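Local coordinates for malonyl CoA-acyl carrier protein transacylase (Staphylococcus aureus, PDB 3IM9), which catalyses transfer of the malonyl group from malonyl-CoA to holo acyl carrier protein, supplying fatty acid biosynthesis with malonyl-[ACP], at residues G20-G25 with P72-H77; I14-Q19 with T76-L81; S266-I271 with K292-D297; N166-C169 with I173-S176; A115-R120 with N223-R228. All blocks are in the same frame, centred on the assembly; numbering follows the deposited sequence.

Contact 1 (G20-G25 with P72-H77); sequences GAQKVG and PALLTH
Leu74 pushes a single methyl group, CD2, against the backbone where Ala21 joins Gln22. CD2 lies 4.0 Å from Gln22 N and 4.3 Å from Ala21 C, and it comes no nearer than 4.4 Å to the methyl CB of Ala21. No hydrogen bond crosses between 20-25 and 72-77, and the overlap is small and wholly apolar on the helix side. With CG opposite the carbonyl carbon (chi1 -76°), Leu74 directs CD2 to the Ala21-Gln22 peptide. One cost is that Gln22 N is buried here with no hydrogen-bond partner in the model.

A hydrogen bond inside the loop helps to fix its turn: Gln22 folds back, and its OE1 accepts from Gly20 N at 2.7 Å, in the carbonyl plane on a lone pair. In the helix, which is kinked at Pro72, Pro72 O is gripped twice, by Thr76 N at 2.9 Å and by Thr76 OG1 at 2.7 Å, from opposite faces of its plane.

The side chain of Ala21 is about 4 Å from a bound sulfate and that of Leu74 about 9 Å from that of Ser97, the probable nucleophile, so the loop borders the likely active-site pocket. Leu74 also touches Leu98, while Leu75 and Thr76 turn to helix 112-128 and Ala73 to helix 52-57.

Contact 2 (I14-Q19 with T76-L81); sequences IIFPGQ and THSSAL. With SO4 (sulfate ion), chain D.
Ser78 meets Phe16 closely through its CB, whereas its hydroxyl lies in a looser, water-bridged part of this buried contact. The tight part is carbon against ring: Ser78 CB comes within 3.7 Å of Phe16 CD2, approaching the ring obliquely. The CB atoms of Phe16 and Ser78 each point at the opposite segment. Ser78 OG lies between the two strand residues, 3.9 Å from Phe16 CD2 and 4.1 Å from Pro17 CD, and the two segments share no direct hydrogen bond.

A water bridges the segments here. It donates to Pro17 O at 2.8 Å and to Ser78 OG at 2.9 Å, joining the strand end to the helix. Ser78 OG in turn donates to Ile281 O, so the hydroxyl has two partners, the water and that carbonyl. Beyond the proline the chain faces a sulfate ion, probably from the crystallisation liquor: Gly18 N donates to its O1 at 2.7 Å in a nearly straight bond (172°). The Gly-Gln-Gly sequence that begins at Gly18 recurs in this family, and in relatives its glutamine backbone N probably contributes to the oxyanion hole; the sulfate is at most consistent with an anion-tolerant pocket.

Strand 11-16 runs between strands 92-95 and 275-281 in the parallel sheet, and helix 67-84 packs on it, with Phe16 also touching Ser102 and Ser103 of helix 99-106.

Contact 3 (S266-I271 with K292-D297); sequences STEWLI and KKINRD
Ile294 sets its CG1 anti to its own carbonyl carbon (chi1 -68°) and continues almost fully extended, which delivers CD1 to the root of Thr267, 3.8 Å from OG1. The same torsion leaves the second branch, CG2, to meet Thr267 CG2 at 3.9 Å and the flank of Glu268 at CG. The isoleucine therefore straddles two consecutive residues of helix 263-272. Thr267 OG1 is bonded to Phe263 O one turn back, so it can lie against the Ile294 methyl without lacking a partner.

One turn further on, Ile271 and Asn295 cross obliquely. Ile271 CD1 lies 3.6 Å from Asn295 CB, and Asn295 ND2 sits beside both CD1 and CG2 of that isoleucine. The two segments form no direct hydrogen bond, but a water donates to Glu268 OE2 at 3.1 Å and to Ile294 O at 2.8 Å, bridging the two helices on the exposed side.

The other end of the asparagine amide serves its own backbone. A chi1 of -176° points the amide away from the residue's own N, and OD1 accepts from Asp297 N at 2.7 Å. This is an Asx turn on leaving helix 286-294, within the beta-alpha-beta crossover from strand 275-281 to strand 299-303, a unit of the parallel alpha/beta core against which helix 263-272 also packs.

Contact 4 (N166-C169 with I173-S176); sequences NINC and IVVS
Ile173 faces Ile167 across a beta hairpin, strands 162-169 and 172-176, within the mixed sheet of the smaller, ferredoxin-like part of the acyltransferase fold. The two isoleucines form a non-hydrogen-bonded antiparallel pair, and their side chains cross so that each one's CD1 meets the other's CG2: Ile173 CD1 lies 3.9 Å from Ile167 CG2, and Ile173 CG2 equally far from Ile167 CD1. Ile173 CA also makes a CA-H...O contact with Asn166 O at 3.5 Å. Nearer the turn, Asn168 and Cys169 both face Gln172 in a classic beta bulge, where Cys169 O lies 4.1 Å from Ile173 CD1.

Val174 is next, in the hydrogen-bonded pair with Asn166. Val174 N donates to Asn166 O at 2.9 Å, and Asn166 N returns the bond to Val174 O at 3.0 Å. On this other face the two side chains lie side by side, pointing the same way, with Asn166 CB 3.7 Å from Val174 CB and the valine CG2 also alongside the asparagine. This face looks into the probable active site: Asn166 touches His207, an active-site residue by similarity, and its side chain lies about 6 Å from that of Ser97, the other.

Val175 turns away from the first strand to pack on Val148 and Cys152 of helix 145-155. At Ser176 the hydroxyl OG donates to Phe206 O, the carbonyl just before His207.

Contact 5 (A115-R120 with N223-R228); sequences AVKIVR and NQFEWR
An apolar contact, built on a CH-pi interaction between Ile118 and Phe225, joins a helix to a loop at the margin of the alpha/beta acyltransferase domain. Helix 112-128 supplies Lys117 and Ile118; the chain that follows helix 215-222 supplies Phe225 and Trp227. No hydrogen bond links the two segments.

Ile118 lies over one face of the phenyl ring. Its CG1 is 4.0 Å from the ring centroid of Phe225 and 25° off the normal, displaced toward the rim above CD1 and CE1, with CD1 of the isoleucine continuing across toward the ring's CG. The Ile118 and Phe225 side chains slide past each other in opposite directions; a chi1 of -77° sets the isoleucine CG1 over the ring. Lys117 takes the edge instead: its chain is extended beyond CG, and its CD lies near the ring plane, 3.9 Å from Phe225 CE2. The ring is thus touched on a face and along an edge by consecutive helix residues, and Tyr221 makes an edge-to-face contact with it as well.

Phe218 and Ile222 of helix 215-222 and Tyr101 of helix 99-106 also touch the isoleucine, and Tyr101, a residue of the calcium site, links the contact to the metal. Trp227, its NE1 bonded to Ile222 O, brings CZ2 to Ile118 CD1 obliquely, at 4.2 Å.

Contacts 1 and 2 are neighbours, their centres 8 Å apart on the shared helix 67-84; Leu74 touches the Gly18-Gln19 backbone. Contact 5 adjoins contact 1 where Leu75 and Pro72 pack on helix 112-128. Contacts 3 and 4 form a second pair: Ile294 and Lys293 touch the bulge at 168-169. Contacts 3 and 5 lie about 30 Å apart between centres, on opposite sides of the chain's centre. In sequence, contacts 1 and 2 close first, contact 4 sits inside the loop closed by contact 5, and contact 3 follows. Most strands of the mixed sheet (135-199) lie between strands 92-95 and 275-281 of the parallel sheet; the probable active-site residues Ser97 and His207 follow a strand of each.

Contact 1 (G20-G25 with P72-H77)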
# COMPACT_ATOMS: atom_id res chain seq x y z
N GLY A 20 -5.36 -6.15 -0.89
CA GLY A 20 -6.81 -5.90 -0.70
C GLY A 20 -7.48 -5.25 -1.88
O GLY A 20 -8.70 -5.45 -2.08
N ALA A 21 -6.69 -4.58 -2.74
CA ALA A 21 -7.26 -4.00 -3.93
C ALA A 21 -7.21 -4.89 -5.21
O ALA A 21 -7.83 -4.58 -6.22
CB ALA A 21 -6.57 -2.65 -4.22
N GLN A 22 -6.53 -6.04 -5.12
CA GLN A 22 -6.37 -6.90 -6.30
C GLN A 22 -7.74 -7.46 -6.75
O GLN A 22 -8.68 -7.60 -5.91
CB GLN A 22 -5.40 -8.06 -5.98
CG GLN A 22 -5.90 -9.14 -4.97
CD GLN A 22 -5.80 -8.73 -3.54
OE1 GLN A 22 -5.34 -7.66 -3.14
NE2 GLN A 22 -6.30 -9.65 -2.71
N LYS A 23 -7.79 -7.93 -7.99
CA LYS A 23 -8.96 -8.62 -8.51
C LYS A 23 -8.55 -9.45 -9.67
O LYS A 23 -7.70 -8.96 -10.46
CB LYS A 23 -10.09 -7.66 -8.92
CG LYS A 23 -9.71 -6.62 -9.95
CD LYS A 23 -11.05 -5.80 -10.22
CE LYS A 23 -11.03 -5.10 -11.58
NZ LYS A 23 -10.80 -6.07 -12.75
N VAL A 24 -9.11 -10.68 -9.77
CA VAL A 24 -8.84 -11.47 -10.94
C VAL A 24 -9.34 -10.73 -12.17
O VAL A 24 -10.45 -10.16 -12.23
CB VAL A 24 -9.46 -12.87 -10.87
CG1 VAL A 24 -9.05 -13.64 -12.16
CG2 VAL A 24 -9.00 -13.54 -9.58
N GLY A 25 -8.44 -10.63 -13.16
CA GLY A 25 -8.71 -9.92 -14.41
C GLY A 25 -7.90 -8.62 -14.47
O GLY A 25 -7.85 -7.95 -15.51
N PRO A 72 3.77 -8.41 -6.21
CA PRO A 72 4.25 -8.08 -7.56
C PRO A 72 3.10 -7.88 -8.52
O PRO A 72 3.25 -7.05 -9.43
CB PRO A 72 5.09 -9.35 -7.98
CG PRO A 72 4.65 -10.44 -7.00
CD PRO A 72 4.30 -9.70 -5.71
N ALA A 73 1.94 -8.52 -8.30
CA ALA A 73 0.81 -8.25 -9.20
C ALA A 73 0.31 -6.81 -9.12
O ALA A 73 0.08 -6.16 -10.14
CB ALA A 73 -0.35 -9.21 -8.77
N LEU A 74 0.21 -6.25 -7.93
CA LEU A 74 -0.25 -4.89 -7.75
C LEU A 74 0.80 -3.92 -8.27
O LEU A 74 0.41 -2.94 -8.90
CB LEU A 74 -0.50 -4.64 -6.24
CG LEU A 74 -1.78 -5.27 -5.68
CD1 LEU A 74 -1.68 -5.41 -4.14
CD2 LEU A 74 -3.01 -4.45 -6.06
N LEU A 75 2.08 -4.13 -7.91
CA LEU A 75 3.11 -3.25 -8.47
C LEU A 75 3.07 -3.23 -9.99
O LEU A 75 3.21 -2.14 -10.59
CB LEU A 75 4.49 -3.72 -7.95
CG LEU A 75 5.61 -2.77 -8.39
CD1 LEU A 75 5.75 -1.65 -7.38
CD2 LEU A 75 6.91 -3.56 -8.40
N THR A 76 2.90 -4.44 -10.58
CA THR A 76 2.92 -4.53 -12.03
C THR A 76 1.72 -3.80 -12.62
O THR A 76 1.87 -3.00 -13.60
CB THR A 76 2.84 -5.97 -12.43
OG1 THR A 76 4.09 -6.56 -11.97
CG2 THR A 76 2.79 -6.14 -13.96
N HIS A 77 0.51 -3.95 -12.05
CA HIS A 77 -0.67 -3.29 -12.60
C HIS A 77 -0.55 -1.77 -12.47
O HIS A 77 -0.72 -1.04 -13.46
CB HIS A 77 -1.88 -3.78 -11.81
CG HIS A 77 -3.22 -3.36 -12.40
ND1 HIS A 77 -3.42 -2.68 -13.60
CD2 HIS A 77 -4.42 -3.62 -11.87
CE1 HIS A 77 -4.74 -2.57 -13.78
NE2 HIS A 77 -5.35 -3.10 -12.71

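Contact 2 (I14-Q19 with T76-L81)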
# COMPACT_ATOMS: atom_id res chain seq x y z
N ILE A 14 -0.09 11.45 -6.88
CA ILE A 14 -0.51 10.15 -7.39
C ILE A 14 -0.32 9.12 -6.30
O ILE A 14 0.69 9.15 -5.58
CB ILE A 14 0.29 9.78 -8.67
CG1 ILE A 14 1.79 9.75 -8.46
CG2 ILE A 14 -0.16 10.68 -9.90
CD1 ILE A 14 2.61 9.34 -9.72
N ILE A 15 -1.30 8.24 -6.14
CA ILE A 15 -1.28 7.36 -4.97
C ILE A 15 -1.59 5.94 -5.42
O ILE A 15 -2.31 5.72 -6.45
CB ILE A 15 -2.27 7.78 -3.85
CG1 ILE A 15 -3.73 7.69 -4.31
CG2 ILE A 15 -1.96 9.24 -3.43
CD1 ILE A 15 -4.78 8.20 -3.32
N PHE A 16 -1.06 4.97 -4.67
CA PHE A 16 -1.10 3.57 -5.18
C PHE A 16 -1.64 2.65 -4.08
O PHE A 16 -1.12 2.60 -2.97
CB PHE A 16 0.32 3.18 -5.57
CG PHE A 16 0.88 4.03 -6.68
CD1 PHE A 16 1.82 5.01 -6.38
CD2 PHE A 16 0.46 3.84 -7.99
CE1 PHE A 16 2.30 5.87 -7.41
CE2 PHE A 16 0.99 4.61 -9.04
CZ PHE A 16 1.95 5.62 -8.74
N PRO A 17 -2.62 1.78 -4.40
CA PRO A 17 -3.18 0.84 -3.42
C PRO A 17 -2.26 -0.36 -3.22
O PRO A 17 -1.34 -0.65 -4.00
CB PRO A 17 -4.47 0.41 -4.08
CG PRO A 17 -4.15 0.43 -5.57
CD PRO A 17 -3.28 1.74 -5.73
N GLY A 18 -2.55 -1.05 -2.14
CA GLY A 18 -1.84 -2.28 -1.72
C GLY A 18 -2.77 -3.48 -1.60
O GLY A 18 -3.91 -3.49 -2.17
N GLN A 19 -2.27 -4.43 -0.83
CA GLN A 19 -3.04 -5.72 -0.58
C GLN A 19 -4.47 -5.42 -0.24
O GLN A 19 -4.77 -4.55 0.65
CB GLN A 19 -2.32 -6.44 0.55
CG GLN A 19 -2.85 -7.86 0.77
CD GLN A 19 -2.27 -8.82 -0.22
OE1 GLN A 19 -1.08 -8.77 -0.55
NE2 GLN A 19 -3.14 -9.78 -0.69
N THR A 76 2.90 -4.44 -10.58
CA THR A 76 2.92 -4.53 -12.03
C THR A 76 1.72 -3.80 -12.62
O THR A 76 1.87 -3.00 -13.60
CB THR A 76 2.84 -5.97 -12.43
OG1 THR A 76 4.09 -6.56 -11.97
CG2 THR A 76 2.79 -6.14 -13.96
N HIS A 77 0.51 -3.95 -12.05
CA HIS A 77 -0.67 -3.29 -12.60
C HIS A 77 -0.55 -1.77 -12.47
O HIS A 77 -0.72 -1.04 -13.46
CB HIS A 77 -1.88 -3.78 -11.81
CG HIS A 77 -3.22 -3.36 -12.40
ND1 HIS A 77 -3.42 -2.68 -13.60
CD2 HIS A 77 -4.42 -3.62 -11.87
CE1 HIS A 77 -4.74 -2.57 -13.78
NE2 HIS A 77 -5.35 -3.10 -12.71
N SER A 78 -0.18 -1.26 -11.30
CA SER A 78 -0.06 0.16 -11.11
C SER A 78 1.05 0.75 -12.00
O SER A 78 0.87 1.84 -12.57
CB SER A 78 0.25 0.50 -9.64
OG SER A 78 -0.94 0.32 -8.84
N SER A 79 2.16 0.01 -12.13
CA SER A 79 3.29 0.57 -12.94
C SER A 79 2.91 0.53 -14.41
O SER A 79 3.41 1.37 -15.20
CB SER A 79 4.53 -0.28 -12.70
OG SER A 79 4.99 -0.08 -11.32
N ALA A 80 2.14 -0.46 -14.84
CA ALA A 80 1.76 -0.57 -16.27
C ALA A 80 0.84 0.58 -16.61
O ALA A 80 0.98 1.23 -17.65
CB ALA A 80 1.05 -1.93 -16.53
N LEU A 81 -0.11 0.88 -15.72
CA LEU A 81 -0.98 2.05 -15.90
C LEU A 81 -0.17 3.29 -15.93
O LEU A 81 -0.40 4.21 -16.77
CB LEU A 81 -2.08 2.16 -14.85
CG LEU A 81 -3.14 1.09 -14.85
CD1 LEU A 81 -3.95 1.12 -13.57
CD2 LEU A 81 -4.12 1.27 -16.00
S SO4 D . -5.11 -0.92 0.51
O1 SO4 D . -4.42 -0.03 -0.43
O2 SO4 D . -6.20 -1.83 -0.20
O3 SO4 D . -4.00 -1.69 1.05
O4 SO4 D . -5.87 -0.03 1.60
O HOH W 1 0.30 -0.34 -6.30

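Contact 3 (S266-I271 with K292-D297)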
# COMPACT_ATOMS: atom_id res chain seq x y z
N SER A 266 -0.46 10.78 6.63
CA SER A 266 0.17 11.05 5.32
C SER A 266 -0.81 11.82 4.42
O SER A 266 -0.33 12.77 3.69
CB SER A 266 0.49 9.75 4.63
OG SER A 266 1.46 8.99 5.33
N THR A 267 -2.10 11.46 4.38
CA THR A 267 -3.08 12.19 3.64
C THR A 267 -3.14 13.64 4.14
O THR A 267 -3.14 14.61 3.30
CB THR A 267 -4.47 11.54 3.72
OG1 THR A 267 -4.36 10.22 3.15
CG2 THR A 267 -5.49 12.30 2.87
N GLU A 268 -3.17 13.79 5.45
CA GLU A 268 -3.29 15.15 6.07
C GLU A 268 -2.05 15.98 5.75
O GLU A 268 -2.18 17.19 5.42
CB GLU A 268 -3.52 15.02 7.55
CG GLU A 268 -4.96 14.47 7.76
CD GLU A 268 -5.36 14.35 9.22
OE1 GLU A 268 -4.43 14.20 10.04
OE2 GLU A 268 -6.62 14.32 9.42
N TRP A 269 -0.88 15.38 5.72
CA TRP A 269 0.37 16.11 5.47
C TRP A 269 0.32 16.61 4.06
O TRP A 269 0.70 17.76 3.77
CB TRP A 269 1.55 15.21 5.69
CG TRP A 269 2.87 15.93 5.57
CD1 TRP A 269 3.59 16.51 6.62
CD2 TRP A 269 3.68 16.08 4.40
NE1 TRP A 269 4.80 17.00 6.15
CE2 TRP A 269 4.88 16.78 4.79
CE3 TRP A 269 3.49 15.75 3.02
CZ2 TRP A 269 5.89 17.10 3.85
CZ3 TRP A 269 4.49 16.04 2.10
CH2 TRP A 269 5.68 16.72 2.53
N LEU A 270 -0.23 15.81 3.14
CA LEU A 270 -0.23 16.21 1.77
C LEU A 270 -1.20 17.31 1.57
O LEU A 270 -0.87 18.30 0.86
CB LEU A 270 -0.67 14.98 0.89
CG LEU A 270 0.56 14.12 0.66
CD1 LEU A 270 0.10 12.75 0.02
CD2 LEU A 270 1.59 14.75 -0.26
N ILE A 271 -2.35 17.23 2.22
CA ILE A 271 -3.36 18.32 2.09
C ILE A 271 -2.79 19.63 2.72
O ILE A 271 -2.95 20.72 2.10
CB ILE A 271 -4.64 17.90 2.76
CG1 ILE A 271 -5.24 16.68 1.98
CG2 ILE A 271 -5.65 19.08 2.79
CD1 ILE A 271 -6.46 16.09 2.64
N LYS A 292 -11.76 10.22 0.93
CA LYS A 292 -13.06 10.88 1.04
C LYS A 292 -13.50 10.97 2.49
O LYS A 292 -14.12 11.98 2.88
CB LYS A 292 -14.09 10.12 0.18
CG LYS A 292 -15.54 10.70 0.23
CD LYS A 292 -15.66 12.15 -0.16
CE LYS A 292 -15.33 12.35 -1.68
NZ LYS A 292 -15.37 13.80 -2.03
N LYS A 293 -13.21 9.99 3.32
CA LYS A 293 -13.59 10.01 4.73
C LYS A 293 -12.68 10.88 5.55
O LYS A 293 -13.02 11.29 6.63
CB LYS A 293 -13.60 8.56 5.31
CG LYS A 293 -14.82 7.75 4.77
CD LYS A 293 -14.76 6.18 5.02
CE LYS A 293 -15.57 5.31 3.97
NZ LYS A 293 -15.00 3.93 3.66
N ILE A 294 -11.48 11.11 5.04
CA ILE A 294 -10.49 12.00 5.71
C ILE A 294 -10.80 13.47 5.39
O ILE A 294 -10.70 14.34 6.28
CB ILE A 294 -9.03 11.65 5.29
CG1 ILE A 294 -8.68 10.25 5.88
CG2 ILE A 294 -7.98 12.73 5.84
CD1 ILE A 294 -7.49 9.57 5.20
N ASN A 295 -11.02 13.77 4.11
CA ASN A 295 -11.30 15.15 3.69
C ASN A 295 -12.26 15.13 2.52
O ASN A 295 -11.95 14.60 1.44
CB ASN A 295 -9.99 15.88 3.34
CG ASN A 295 -10.24 17.33 3.00
OD1 ASN A 295 -11.06 17.62 2.08
ND2 ASN A 295 -9.47 18.22 3.65
N ARG A 296 -13.45 15.68 2.73
CA ARG A 296 -14.47 15.59 1.69
C ARG A 296 -14.40 16.65 0.62
O ARG A 296 -15.19 16.59 -0.30
CB ARG A 296 -15.90 15.58 2.31
CG ARG A 296 -16.20 16.81 3.12
CD ARG A 296 -17.70 16.93 3.52
NE ARG A 296 -18.11 15.98 4.58
CZ ARG A 296 -19.14 16.17 5.41
NH1 ARG A 296 -19.88 17.28 5.35
NH2 ARG A 296 -19.46 15.25 6.32
N ASP A 297 -13.42 17.55 0.69
CA ASP A 297 -13.33 18.66 -0.24
C ASP A 297 -12.29 18.46 -1.32
O ASP A 297 -12.30 19.18 -2.31
CB ASP A 297 -12.94 19.96 0.48
CG ASP A 297 -14.01 20.46 1.44
OD1 ASP A 297 -15.21 20.22 1.18
OD2 ASP A 297 -13.63 21.09 2.44
O HOH W 2 -8.69 15.79 7.64

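Contact 4 (N166-C169 with I173-S176)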
# COMPACT_ATOMS: atom_id res chain seq x y z
N ASN A 166 -2.80 -0.56 10.41
CA ASN A 166 -3.06 0.26 9.25
C ASN A 166 -4.05 1.30 9.73
O ASN A 166 -5.19 1.00 10.09
CB ASN A 166 -3.67 -0.54 8.04
CG ASN A 166 -2.85 -1.66 7.50
OD1 ASN A 166 -3.45 -2.52 6.76
ND2 ASN A 166 -1.61 -1.69 7.67
N ILE A 167 -3.62 2.55 9.77
CA ILE A 167 -4.42 3.67 10.26
C ILE A 167 -5.02 4.35 9.00
O ILE A 167 -4.38 5.13 8.36
CB ILE A 167 -3.52 4.69 11.01
CG1 ILE A 167 -2.66 3.99 12.11
CG2 ILE A 167 -4.41 5.72 11.64
CD1 ILE A 167 -3.35 3.16 13.09
N ASN A 168 -6.18 3.88 8.62
CA ASN A 168 -6.72 4.11 7.26
C ASN A 168 -7.59 5.33 7.11
O ASN A 168 -7.35 6.10 6.18
CB ASN A 168 -7.44 2.83 6.76
CG ASN A 168 -6.46 1.69 6.50
OD1 ASN A 168 -5.24 1.90 6.44
ND2 ASN A 168 -7.00 0.49 6.27
N CYS A 169 -8.63 5.46 7.92
CA CYS A 169 -9.49 6.66 7.87
C CYS A 169 -10.24 6.68 9.18
O CYS A 169 -10.21 5.72 9.94
CB CYS A 169 -10.44 6.65 6.67
SG CYS A 169 -11.70 5.36 6.69
N ILE A 173 -9.52 1.15 11.42
CA ILE A 173 -8.17 0.92 11.96
C ILE A 173 -7.96 -0.57 11.91
O ILE A 173 -8.70 -1.30 12.55
CB ILE A 173 -8.01 1.44 13.43
CG1 ILE A 173 -8.37 2.97 13.55
CG2 ILE A 173 -6.57 1.16 13.91
CD1 ILE A 173 -7.66 3.89 12.65
N VAL A 174 -6.94 -1.02 11.15
CA VAL A 174 -6.63 -2.44 11.18
C VAL A 174 -5.62 -2.65 12.25
O VAL A 174 -4.67 -1.90 12.33
CB VAL A 174 -6.04 -2.86 9.78
CG1 VAL A 174 -5.79 -4.39 9.77
CG2 VAL A 174 -6.99 -2.54 8.63
N VAL A 175 -5.87 -3.70 13.06
CA VAL A 175 -4.95 -4.04 14.13
C VAL A 175 -4.25 -5.38 13.77
O VAL A 175 -4.72 -6.13 12.88
CB VAL A 175 -5.63 -4.20 15.48
CG1 VAL A 175 -6.30 -2.80 15.85
CG2 VAL A 175 -6.71 -5.29 15.46
N SER A 176 -3.10 -5.63 14.39
CA SER A 176 -2.30 -6.80 14.04
C SER A 176 -1.55 -7.34 15.22
O SER A 176 -1.16 -6.60 16.12
CB SER A 176 -1.29 -6.32 12.97
OG SER A 176 -0.51 -7.37 12.53

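Contact 5 (A115-R120 with N223-R228)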
# COMPACT_ATOMS: atom_id res chain seq x y z
N ALA A 115 12.21 -3.07 -8.45
CA ALA A 115 11.04 -3.06 -7.48
C ALA A 115 10.22 -4.31 -7.56
O ALA A 115 9.76 -4.82 -6.52
CB ALA A 115 10.19 -1.89 -7.77
N VAL A 116 10.06 -4.92 -8.74
CA VAL A 116 9.19 -6.13 -8.83
C VAL A 116 9.87 -7.32 -8.12
O VAL A 116 9.26 -8.14 -7.45
CB VAL A 116 8.70 -6.44 -10.29
CG1 VAL A 116 9.80 -7.18 -11.11
CG2 VAL A 116 7.43 -7.29 -10.20
N LYS A 117 11.23 -7.34 -8.22
CA LYS A 117 11.98 -8.40 -7.52
C LYS A 117 11.94 -8.12 -6.02
O LYS A 117 11.73 -9.09 -5.22
CB LYS A 117 13.47 -8.42 -8.00
CG LYS A 117 13.62 -8.74 -9.52
CD LYS A 117 14.98 -8.40 -10.05
CE LYS A 117 15.09 -8.87 -11.47
NZ LYS A 117 16.43 -8.33 -12.08
N ILE A 118 12.09 -6.84 -5.66
CA ILE A 118 12.08 -6.51 -4.24
C ILE A 118 10.71 -6.87 -3.58
O ILE A 118 10.67 -7.46 -2.47
CB ILE A 118 12.36 -5.00 -4.04
CG1 ILE A 118 13.90 -4.90 -4.27
CG2 ILE A 118 12.01 -4.55 -2.60
CD1 ILE A 118 14.30 -3.45 -4.46
N VAL A 119 9.60 -6.55 -4.27
CA VAL A 119 8.32 -6.81 -3.60
C VAL A 119 7.96 -8.28 -3.68
O VAL A 119 7.23 -8.81 -2.77
CB VAL A 119 7.16 -5.94 -4.16
CG1 VAL A 119 7.47 -4.47 -3.95
CG2 VAL A 119 6.73 -6.27 -5.61
N ARG A 120 8.45 -9.05 -4.69
CA ARG A 120 8.28 -10.46 -4.62
C ARG A 120 8.99 -11.03 -3.37
O ARG A 120 8.39 -11.87 -2.67
CB ARG A 120 8.85 -11.10 -5.96
CG ARG A 120 9.01 -12.65 -5.91
CD ARG A 120 7.65 -13.28 -5.80
NE ARG A 120 7.77 -14.72 -6.19
CZ ARG A 120 6.78 -15.57 -6.13
NH1 ARG A 120 5.56 -15.18 -5.67
NH2 ARG A 120 6.94 -16.87 -6.54
N ASN A 223 19.84 -4.67 -0.57
CA ASN A 223 21.21 -4.16 -0.87
C ASN A 223 21.69 -4.66 -2.17
O ASN A 223 22.71 -4.17 -2.65
CB ASN A 223 22.26 -4.66 0.17
CG ASN A 223 22.11 -3.98 1.49
OD1 ASN A 223 21.52 -2.89 1.61
ND2 ASN A 223 22.61 -4.68 2.54
N GLN A 224 20.99 -5.61 -2.76
CA GLN A 224 21.35 -6.08 -4.12
C GLN A 224 20.93 -5.11 -5.22
O GLN A 224 21.20 -5.40 -6.45
CB GLN A 224 20.86 -7.49 -4.39
CG GLN A 224 21.41 -8.51 -3.38
CD GLN A 224 20.90 -9.88 -3.61
OE1 GLN A 224 20.41 -10.27 -4.67
NE2 GLN A 224 20.99 -10.72 -2.53
N PHE A 225 20.28 -3.98 -4.90
CA PHE A 225 19.79 -3.11 -5.94
C PHE A 225 20.28 -1.71 -5.67
O PHE A 225 20.53 -1.34 -4.51
CB PHE A 225 18.23 -3.11 -5.83
CG PHE A 225 17.68 -4.49 -6.02
CD1 PHE A 225 17.49 -5.35 -4.92
CD2 PHE A 225 17.42 -4.98 -7.33
CE1 PHE A 225 17.12 -6.63 -5.11
CE2 PHE A 225 17.02 -6.29 -7.53
CZ PHE A 225 16.86 -7.18 -6.39
N GLU A 226 20.27 -0.87 -6.70
CA GLU A 226 20.67 0.52 -6.56
C GLU A 226 19.43 1.35 -6.26
O GLU A 226 18.43 1.31 -6.97
CB GLU A 226 21.32 0.97 -7.89
CG GLU A 226 21.60 2.44 -7.90
CD GLU A 226 22.17 2.89 -9.25
OE1 GLU A 226 21.55 3.82 -9.87
OE2 GLU A 226 23.20 2.26 -9.68
N TRP A 227 19.46 2.10 -5.17
CA TRP A 227 18.42 3.00 -4.81
C TRP A 227 18.84 4.42 -5.17
O TRP A 227 20.02 4.83 -4.93
CB TRP A 227 18.16 2.95 -3.30
CG TRP A 227 17.63 1.61 -2.87
CD1 TRP A 227 18.22 0.40 -3.02
CD2 TRP A 227 16.34 1.38 -2.28
NE1 TRP A 227 17.36 -0.62 -2.51
CE2 TRP A 227 16.22 -0.01 -2.09
CE3 TRP A 227 15.29 2.24 -1.91
CZ2 TRP A 227 15.05 -0.60 -1.50
CZ3 TRP A 227 14.13 1.64 -1.29
CH2 TRP A 227 14.05 0.25 -1.14
N ARG A 228 17.95 5.17 -5.76
CA ARG A 228 18.19 6.56 -6.12
C ARG A 228 17.42 7.54 -5.36
O ARG A 228 16.35 7.22 -4.80
CB ARG A 228 17.93 6.77 -7.63
CG ARG A 228 18.90 5.95 -8.49
CD ARG A 228 18.62 6.13 -9.95
NE ARG A 228 17.29 5.62 -10.30
CZ ARG A 228 16.97 4.32 -10.49
NH1 ARG A 228 17.87 3.32 -10.37
NH2 ARG A 228 15.74 4.03 -10.83